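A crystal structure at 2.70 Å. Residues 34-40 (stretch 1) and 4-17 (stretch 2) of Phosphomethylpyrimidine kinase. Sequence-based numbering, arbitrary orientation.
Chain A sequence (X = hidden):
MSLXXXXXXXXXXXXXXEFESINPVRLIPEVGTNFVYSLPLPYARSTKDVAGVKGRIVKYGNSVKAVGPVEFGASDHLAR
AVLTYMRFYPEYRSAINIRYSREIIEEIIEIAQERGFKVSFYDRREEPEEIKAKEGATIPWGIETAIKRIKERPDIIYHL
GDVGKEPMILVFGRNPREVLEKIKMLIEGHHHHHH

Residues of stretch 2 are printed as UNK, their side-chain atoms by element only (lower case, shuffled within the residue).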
ATOM      1  N   ASN A  34     -22.861  -8.179   6.051  1.00 28.23           N
ATOM      2  CA  ASN A  34     -23.425  -8.717   7.262  1.00 29.69           C
ATOM      3  C   ASN A  34     -24.246  -7.591   7.893  1.00 30.35           C
ATOM      4  O   ASN A  34     -23.864  -6.421   7.851  1.00 31.42           O
ATOM      5  CB  ASN A  34     -22.327  -9.205   8.207  1.00 29.51           C
ATOM      6  CG  ASN A  34     -22.772 -10.400   9.040  1.00 29.39           C
ATOM      7  OD1 ASN A  34     -21.947 -11.169   9.520  1.00 30.85           O
ATOM      8  ND2 ASN A  34     -24.080 -10.559   9.210  1.00 28.09           N
ATOM      9  N   PHE A  35     -25.388  -7.959   8.452  1.00 30.43           N
ATOM     10  CA  PHE A  35     -26.305  -7.017   9.068  1.00 29.77           C
ATOM     11  C   PHE A  35     -26.451  -7.508  10.509  1.00 30.14           C
ATOM     12  O   PHE A  35     -26.834  -8.661  10.744  1.00 29.34           O
ATOM     13  CB  PHE A  35     -27.629  -7.087   8.296  1.00 28.29           C
ATOM     14  CG  PHE A  35     -28.567  -5.945   8.555  1.00 29.46           C
ATOM     15  CD1 PHE A  35     -29.746  -5.832   7.814  1.00 30.07           C
ATOM     16  CD2 PHE A  35     -28.310  -5.006   9.551  1.00 30.81           C
ATOM     17  CE1 PHE A  35     -30.662  -4.804   8.062  1.00 29.85           C
ATOM     18  CE2 PHE A  35     -29.217  -3.972   9.812  1.00 30.22           C
ATOM     19  CZ  PHE A  35     -30.397  -3.874   9.064  1.00 31.22           C
ATOM     20  N   VAL A  36     -26.127  -6.653  11.474  1.00 28.84           N
ATOM     21  CA  VAL A  36     -26.208  -7.075  12.869  1.00 28.68           C
ATOM     22  C   VAL A  36     -27.115  -6.266  13.771  1.00 29.22           C
ATOM     23  O   VAL A  36     -27.483  -5.128  13.471  1.00 31.23           O
ATOM     24  CB  VAL A  36     -24.811  -7.116  13.553  1.00 26.88           C
ATOM     25  CG1 VAL A  36     -23.890  -8.020  12.784  1.00 24.53           C
ATOM     26  CG2 VAL A  36     -24.230  -5.704  13.677  1.00 24.03           C
ATOM     27  N   TYR A  37     -27.465  -6.890  14.887  1.00 29.16           N
ATOM     28  CA  TYR A  37     -28.307  -6.283  15.899  1.00 29.98           C
ATOM     29  C   TYR A  37     -27.854  -6.875  17.228  1.00 30.47           C
ATOM     30  O   TYR A  37     -28.023  -8.065  17.496  1.00 29.82           O
ATOM     31  CB  TYR A  37     -29.769  -6.598  15.627  1.00 30.60           C
ATOM     32  CG  TYR A  37     -30.739  -5.773  16.441  1.00 31.65           C
ATOM     33  CD1 TYR A  37     -30.311  -4.650  17.155  1.00 30.10           C
ATOM     34  CD2 TYR A  37     -32.097  -6.106  16.480  1.00 32.19           C
ATOM     35  CE1 TYR A  37     -31.207  -3.882  17.889  1.00 31.02           C
ATOM     36  CE2 TYR A  37     -33.001  -5.345  17.204  1.00 32.49           C
ATOM     37  CZ  TYR A  37     -32.550  -4.239  17.905  1.00 31.48           C
ATOM     38  OH  TYR A  37     -33.456  -3.494  18.608  1.00 33.49           O
ATOM     39  N   SER A  38     -27.256  -6.022  18.047  1.00 30.72           N
ATOM     40  CA  SER A  38     -26.716  -6.427  19.330  1.00 31.40           C
ATOM     41  C   SER A  38     -27.706  -6.416  20.481  1.00 32.10           C
ATOM     42  O   SER A  38     -28.796  -5.851  20.382  1.00 31.32           O
ATOM     43  CB  SER A  38     -25.538  -5.512  19.676  1.00 29.57           C
ATOM     44  OG  SER A  38     -25.122  -5.701  21.008  1.00 27.41           O
ATOM     45  N   LEU A  39     -27.314  -7.075  21.569  1.00 33.25           N
ATOM     46  CA  LEU A  39     -28.116  -7.088  22.783  1.00 33.44           C
ATOM     47  C   LEU A  39     -27.743  -5.761  23.410  1.00 34.14           C
ATOM     48  O   LEU A  39     -26.672  -5.218  23.140  1.00 32.96           O
ATOM     49  CB  LEU A  39     -27.693  -8.217  23.732  1.00 31.50           C
ATOM     50  CG  LEU A  39     -28.149  -9.652  23.465  1.00 30.31           C
ATOM     51  CD1 LEU A  39     -27.352 -10.597  24.333  1.00 27.25           C
ATOM     52  CD2 LEU A  39     -29.636  -9.780  23.741  1.00 28.46           C
ATOM     53  N   PRO A  40     -28.638  -5.247  24.229  1.00 36.11           N
ATOM     54  CA  PRO A  40     -28.384  -3.979  24.917  1.00 36.62           C
ATOM     55  C   PRO A  40     -27.339  -4.112  26.033  1.00 37.21           C
ATOM     56  O   PRO A  40     -27.127  -5.225  26.515  1.00 36.94           O
ATOM     57  CB  PRO A  40     -29.720  -3.665  25.600  1.00 36.51           C
ATOM     58  CG  PRO A  40     -30.313  -4.989  25.881  1.00 20.00           C
ATOM     59  CD  PRO A  40     -29.804  -5.906  24.804  1.00 20.00           C
ATOM     60  N   UNK A   4     -36.544  -9.085  24.497  1.00 42.65           N
ATOM     61  CA  UNK A   4     -35.074  -9.376  24.399  1.00 42.65           C
ATOM     62  C   UNK A   4     -34.713 -10.155  23.137  1.00 42.24           C
ATOM     63  O   UNK A   4     -35.021  -9.735  22.015  1.00 42.02           O
ATOM     64  o   UNK A   4     -33.552 -11.354  27.930  1.00 51.56           O
ATOM     65  c   UNK A   4     -34.600 -10.162  25.623  1.00 43.15           C
ATOM     66  c   UNK A   4     -32.753 -10.572  27.353  1.00 50.14           C
ATOM     67  c   UNK A   4     -33.336  -9.604  26.294  1.00 46.70           C
ATOM     68  o   UNK A   4     -31.518 -10.545  27.618  1.00 49.07           O
ATOM     69  N   UNK A   5     -34.058 -11.297  23.323  1.00 41.45           N
ATOM     70  CA  UNK A   5     -33.606 -12.130  22.199  1.00 40.40           C
ATOM     71  C   UNK A   5     -34.562 -12.364  21.040  1.00 40.20           C
ATOM     72  O   UNK A   5     -34.197 -12.134  19.897  1.00 40.71           O
ATOM     73  c   UNK A   5     -31.776 -13.458  23.387  1.00 40.36           C
ATOM     74  n   UNK A   5     -28.820 -15.858  23.045  1.00 46.24           N
ATOM     75  c   UNK A   5     -31.083 -14.803  23.252  1.00 41.99           C
ATOM     76  c   UNK A   5     -33.120 -13.491  22.708  1.00 39.64           C
ATOM     77  c   UNK A   5     -29.606 -14.705  23.587  1.00 43.77           C
ATOM     78  N   UNK A   6     -35.766 -12.843  21.325  1.00 39.47           N
ATOM     79  CA  UNK A   6     -36.702 -13.089  20.244  1.00 37.74           C
ATOM     80  C   UNK A   6     -36.951 -11.844  19.398  1.00 37.33           C
ATOM     81  O   UNK A   6     -36.957 -11.899  18.166  1.00 36.09           O
ATOM     82  c   UNK A   6     -39.405 -16.416  16.390  1.00 34.38           C
ATOM     83  c   UNK A   6     -39.013 -13.810  19.656  1.00 35.06           C
ATOM     84  n   UNK A   6     -40.730 -13.512  18.246  1.00 35.86           N
ATOM     85  c   UNK A   6     -38.039 -13.605  20.766  1.00 36.80           C
ATOM     86  c   UNK A   6     -38.304 -16.661  17.225  1.00 34.09           C
ATOM     87  c   UNK A   6     -40.280 -15.389  16.645  1.00 34.19           C
ATOM     88  c   UNK A   6     -40.109 -13.052  19.382  1.00 34.75           C
ATOM     89  c   UNK A   6     -40.038 -14.591  17.765  1.00 34.22           C
ATOM     90  c   UNK A   6     -38.063 -15.863  18.352  1.00 33.16           C
ATOM     91  c   UNK A   6     -38.944 -14.808  18.628  1.00 33.82           C
ATOM     92  N   UNK A   7     -37.164 -10.716  20.063  1.00 38.16           N
ATOM     93  CA  UNK A   7     -37.417  -9.460  19.368  1.00 39.04           C
ATOM     94  C   UNK A   7     -36.242  -9.099  18.464  1.00 38.22           C
ATOM     95  O   UNK A   7     -36.429  -8.600  17.353  1.00 38.77           O
ATOM     96  n   UNK A   7     -39.137  -6.404  21.784  1.00 55.90           N
ATOM     97  c   UNK A   7     -38.110  -5.937  20.857  1.00 50.85           C
ATOM     98  c   UNK A   7     -37.658  -8.348  20.389  1.00 41.73           C
ATOM     99  n   UNK A   7     -38.583  -4.940  23.492  1.00 57.31           N
ATOM    100  c   UNK A   7     -39.339  -5.925  23.009  1.00 57.83           C
ATOM    101  n   UNK A   7     -40.298  -6.452  23.761  1.00 59.40           N
ATOM    102  c   UNK A   7     -37.894  -6.973  19.772  1.00 47.65           C
ATOM    103  N   UNK A   8     -35.036  -9.359  18.957  1.00 37.04           N
ATOM    104  CA  UNK A   8     -33.812  -9.085  18.218  1.00 36.37           C
ATOM    105  C   UNK A   8     -33.750  -9.982  16.988  1.00 36.40           C
ATOM    106  O   UNK A   8     -33.499  -9.511  15.883  1.00 37.91           O
ATOM    107  c   UNK A   8     -31.365  -8.636  21.210  1.00 37.03           C
ATOM    108  c   UNK A   8     -31.291  -9.071  18.295  1.00 35.64           C
ATOM    109  c   UNK A   8     -32.555  -9.354  19.088  1.00 36.60           C
ATOM    110  c   UNK A   8     -32.583  -8.477  20.337  1.00 35.61           C
ATOM    111  N   UNK A   9     -33.977 -11.276  17.191  1.00 35.77           N
ATOM    112  CA  UNK A   9     -33.957 -12.249  16.103  1.00 35.60           C
ATOM    113  C   UNK A   9     -35.027 -11.964  15.033  1.00 36.04           C
ATOM    114  O   UNK A   9     -34.790 -12.168  13.838  1.00 36.13           O
ATOM    115  c   UNK A   9     -33.656 -16.245  13.883  1.00 32.05           C
ATOM    116  c   UNK A   9     -34.974 -16.617  13.642  1.00 31.02           C
ATOM    117  c   UNK A   9     -35.744 -15.108  15.334  1.00 30.51           C
ATOM    118  c   UNK A   9     -34.161 -13.655  16.666  1.00 33.56           C
ATOM    119  o   UNK A   9     -35.265 -17.556  12.682  1.00 31.82           O
ATOM    120  c   UNK A   9     -34.437 -14.704  15.608  1.00 33.82           C
ATOM    121  c   UNK A   9     -33.393 -15.286  14.868  1.00 34.38           C
ATOM    122  c   UNK A   9     -36.012 -16.052  14.361  1.00 30.43           C
ATOM    123  N   UNK A  10     -36.196 -11.495  15.464  1.00 34.36           N
ATOM    124  CA  UNK A  10     -37.291 -11.205  14.547  1.00 34.63           C
ATOM    125  C   UNK A  10     -37.077  -9.961  13.720  1.00 33.69           C
ATOM    126  O   UNK A  10     -37.206  -9.989  12.500  1.00 31.33           O
ATOM    127  o   UNK A  10     -39.140 -14.082  14.042  1.00 47.01           O
ATOM    128  c   UNK A  10     -39.768 -13.091  14.498  1.00 46.79           C
ATOM    129  c   UNK A  10     -38.593 -11.055  15.320  1.00 37.69           C
ATOM    130  c   UNK A  10     -39.203 -12.367  15.703  1.00 42.89           C
ATOM    131  o   UNK A  10     -40.836 -12.654  14.006  1.00 48.31           O
ATOM    132  N   UNK A  11     -36.760  -8.861  14.396  1.00 33.41           N
ATOM    133  CA  UNK A  11     -36.544  -7.592  13.723  1.00 33.46           C
ATOM    134  C   UNK A  11     -35.411  -7.647  12.700  1.00 32.66           C
ATOM    135  O   UNK A  11     -35.513  -7.062  11.617  1.00 31.55           O
ATOM    136  c   UNK A  11     -37.494  -4.789  16.241  1.00 40.61           C
ATOM    137  c   UNK A  11     -36.290  -6.493  14.760  1.00 34.61           C
ATOM    138  c   UNK A  11     -37.535  -6.162  15.574  1.00 38.61           C
ATOM    139  o   UNK A  11     -36.399  -4.186  16.362  1.00 40.07           O
ATOM    140  o   UNK A  11     -38.581  -4.316  16.650  1.00 43.37           O
ATOM    141  N   UNK A  12     -34.339  -8.356  13.036  1.00 30.72           N
ATOM    142  CA  UNK A  12     -33.216  -8.466  12.128  1.00 30.07           C
ATOM    143  C   UNK A  12     -33.589  -9.408  10.989  1.00 31.27           C
ATOM    144  O   UNK A  12     -33.391  -9.095   9.814  1.00 32.50           O
ATOM    145  c   UNK A  12     -29.504  -9.427  12.941  1.00 24.05           C
ATOM    146  c   UNK A  12     -31.970  -8.971  12.871  1.00 28.18           C
ATOM    147  c   UNK A  12     -30.692  -9.148  12.036  1.00 26.62           C
ATOM    148  c   UNK A  12     -30.455  -7.904  11.199  1.00 25.47           C
ATOM    149  N   UNK A  13     -34.148 -10.558  11.339  1.00 31.17           N
ATOM    150  CA  UNK A  13     -34.539 -11.521  10.328  1.00 30.87           C
ATOM    151  C   UNK A  13     -35.481 -10.883   9.305  1.00 32.00           C
ATOM    152  O   UNK A  13     -35.463 -11.247   8.133  1.00 33.69           O
ATOM    153  c   UNK A  13     -35.843 -13.649   9.930  1.00 26.88           C
ATOM    154  c   UNK A  13     -35.200 -12.767  10.976  1.00 29.99           C
ATOM    155  o   UNK A  13     -34.204 -13.523  11.679  1.00 29.50           O
ATOM    156  N   UNK A  14     -36.302  -9.930   9.735  1.00 33.17           N
ATOM    157  CA  UNK A  14     -37.214  -9.273   8.803  1.00 34.46           C
ATOM    158  C   UNK A  14     -36.430  -8.325   7.910  1.00 34.31           C
ATOM    159  O   UNK A  14     -36.566  -8.357   6.683  1.00 34.71           O
ATOM    160  c   UNK A  14     -38.295  -8.466   9.536  1.00 37.70           C
ATOM    161  o   UNK A  14     -39.795 -10.340   9.733  1.00 44.46           O
ATOM    162  n   UNK A  14     -39.608  -8.968  11.512  1.00 44.35           N
ATOM    163  c   UNK A  14     -39.296  -9.344  10.273  1.00 42.24           C
ATOM    164  N   UNK A  15     -35.613  -7.479   8.534  1.00 32.46           N
ATOM    165  CA  UNK A  15     -34.806  -6.508   7.800  1.00 31.82           C
ATOM    166  C   UNK A  15     -33.990  -7.205   6.720  1.00 31.16           C
ATOM    167  O   UNK A  15     -33.915  -6.737   5.589  1.00 31.20           O
ATOM    168  c   UNK A  15     -33.885  -5.754   8.761  1.00 31.65           C
ATOM    169  N   UNK A  16     -33.380  -8.327   7.076  1.00 30.25           N
ATOM    170  CA  UNK A  16     -32.581  -9.097   6.133  1.00 29.45           C
ATOM    171  C   UNK A  16     -33.444  -9.550   4.955  1.00 29.32           C
ATOM    172  O   UNK A  16     -32.996  -9.555   3.806  1.00 27.35           O
ATOM    173  c   UNK A  16     -31.962 -10.337   6.826  1.00 28.54           C
ATOM    174  c   UNK A  16     -31.261 -11.215   5.807  1.00 28.20           C
ATOM    175  c   UNK A  16     -30.982  -9.894   7.903  1.00 29.05           C
ATOM    176  N   UNK A  17     -34.683  -9.935   5.245  1.00 30.42           N
ATOM    177  CA  UNK A  17     -35.584 -10.378   4.196  1.00 31.62           C
ATOM    178  C   UNK A  17     -35.938  -9.172   3.331  1.00 31.23           C
ATOM    179  O   UNK A  17     -35.960  -9.258   2.106  1.00 29.49           O
ATOM    180  n   UNK A  17     -39.460 -12.761   7.870  1.00 43.39           N
ATOM    181  c   UNK A  17     -38.867 -12.533   4.242  1.00 39.64           C
ATOM    182  c   UNK A  17     -36.853 -11.004   4.787  1.00 32.13           C
ATOM    183  c   UNK A  17     -37.424 -12.122   3.909  1.00 35.30           C
ATOM    184  c   UNK A  17     -39.301 -12.229   6.662  1.00 43.39           C
ATOM    185  n   UNK A  17     -39.391 -10.908   6.505  1.00 44.62           N
ATOM    186  n   UNK A  17     -39.056 -13.014   5.615  1.00 42.08           N
TER

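Position 4 carries three carbons, the third holding two oxygens, and an oxygen reaches to 4.4 Å from CD2 of Leu 39: a carboxylate on a two-carbon arm, Glu 4. Position 5 is four carbons in a row ending in nitrogen, exposed, with one of its carbons 4.3 Å from Leu 39 CD2; this is Lys 5, whose aliphatic stem borders the contact. Position 6 has one carbon followed by fused five- and six-membered rings with eight carbons and one nitrogen, touching nothing on the strand: Trp 6, which meets a crystal neighbour instead. Position 7 shows three carbons, a nitrogen, then a carbon bearing two more nitrogens, the guanidinium of Arg 7, whose CD comes no nearer to the strand than 5.7 Å, from Tyr 37 OH.

Position 8 is buried and has four carbons forked at the first, one arm two carbons long. The short arm lies against the Tyr 37 ring and the end of the long arm against Leu 39. That is Ile 8: CG2 lies 3.6 Å from Tyr 37 CD2, while CD1 packs 3.3 Å from Leu 39 CD2. Beta-branching lets one residue serve two neighbours here.

Position 9, one carbon and a six-carbon ring bearing an oxygen, points away from the strand: Tyr 9. Position 10 has three carbons, the last with two oxygens, and is out of reach: Glu 10. Position 11 has the same atoms but points toward the strand, an oxygen 3.7 Å from Tyr 37 CE2. This is Glu 11, partly exposed, whose carboxylate approaches the ring without hydrogen bonding.

Position 12 has four carbons forked at the second; one terminal carbon lies over a face of the Phe 35 ring and the other near the backbone of the strand. This is Leu 12. CD1 is 4.0 Å from the Phe 35 ring centroid, a CH-pi contact; CD2 is 3.5 Å from Phe 35 O, and also lies 3.9 Å from Tyr 37 CB.

Position 13, one carbon carrying an oxygen and a carbon, is out of reach: Thr 13, its OG1 donating to Tyr 9 O at 2.6 Å. Position 14, two carbons with an oxygen and a nitrogen on the second, is Asn 14, also out of reach. Position 15 has a single carbon, 3.4 Å from Phe 35 CE1; Ala 15 lets the ring come close to the helix. Position 16, one carbon carrying two, brings a methyl to 4.2 Å from Phe 35 CD1: Val 16. Position 17 repeats the guanidinium pattern, out of reach, and is Arg 17, whose NH2 donates to Asn 14 OD1 at 3.1 Å.

The rule is alternation meeting periodicity. Phe 35 and Tyr 37 point toward the helix, whereas Val 36 and Ser 38 point away. The helix answers with positions 8, 12, 15 and 16, running nearly antiparallel at 162° with an axis approach of 8.7 Å. No hydrogen bond crosses; apolar packing dominates the 558 Å² buried, and the charged side chains of Glu 4, Lys 5 and Glu 11 add smaller contacts and stay partly or largely exposed.

Stretch 2 4-17: EKWRIYEELTNAVR
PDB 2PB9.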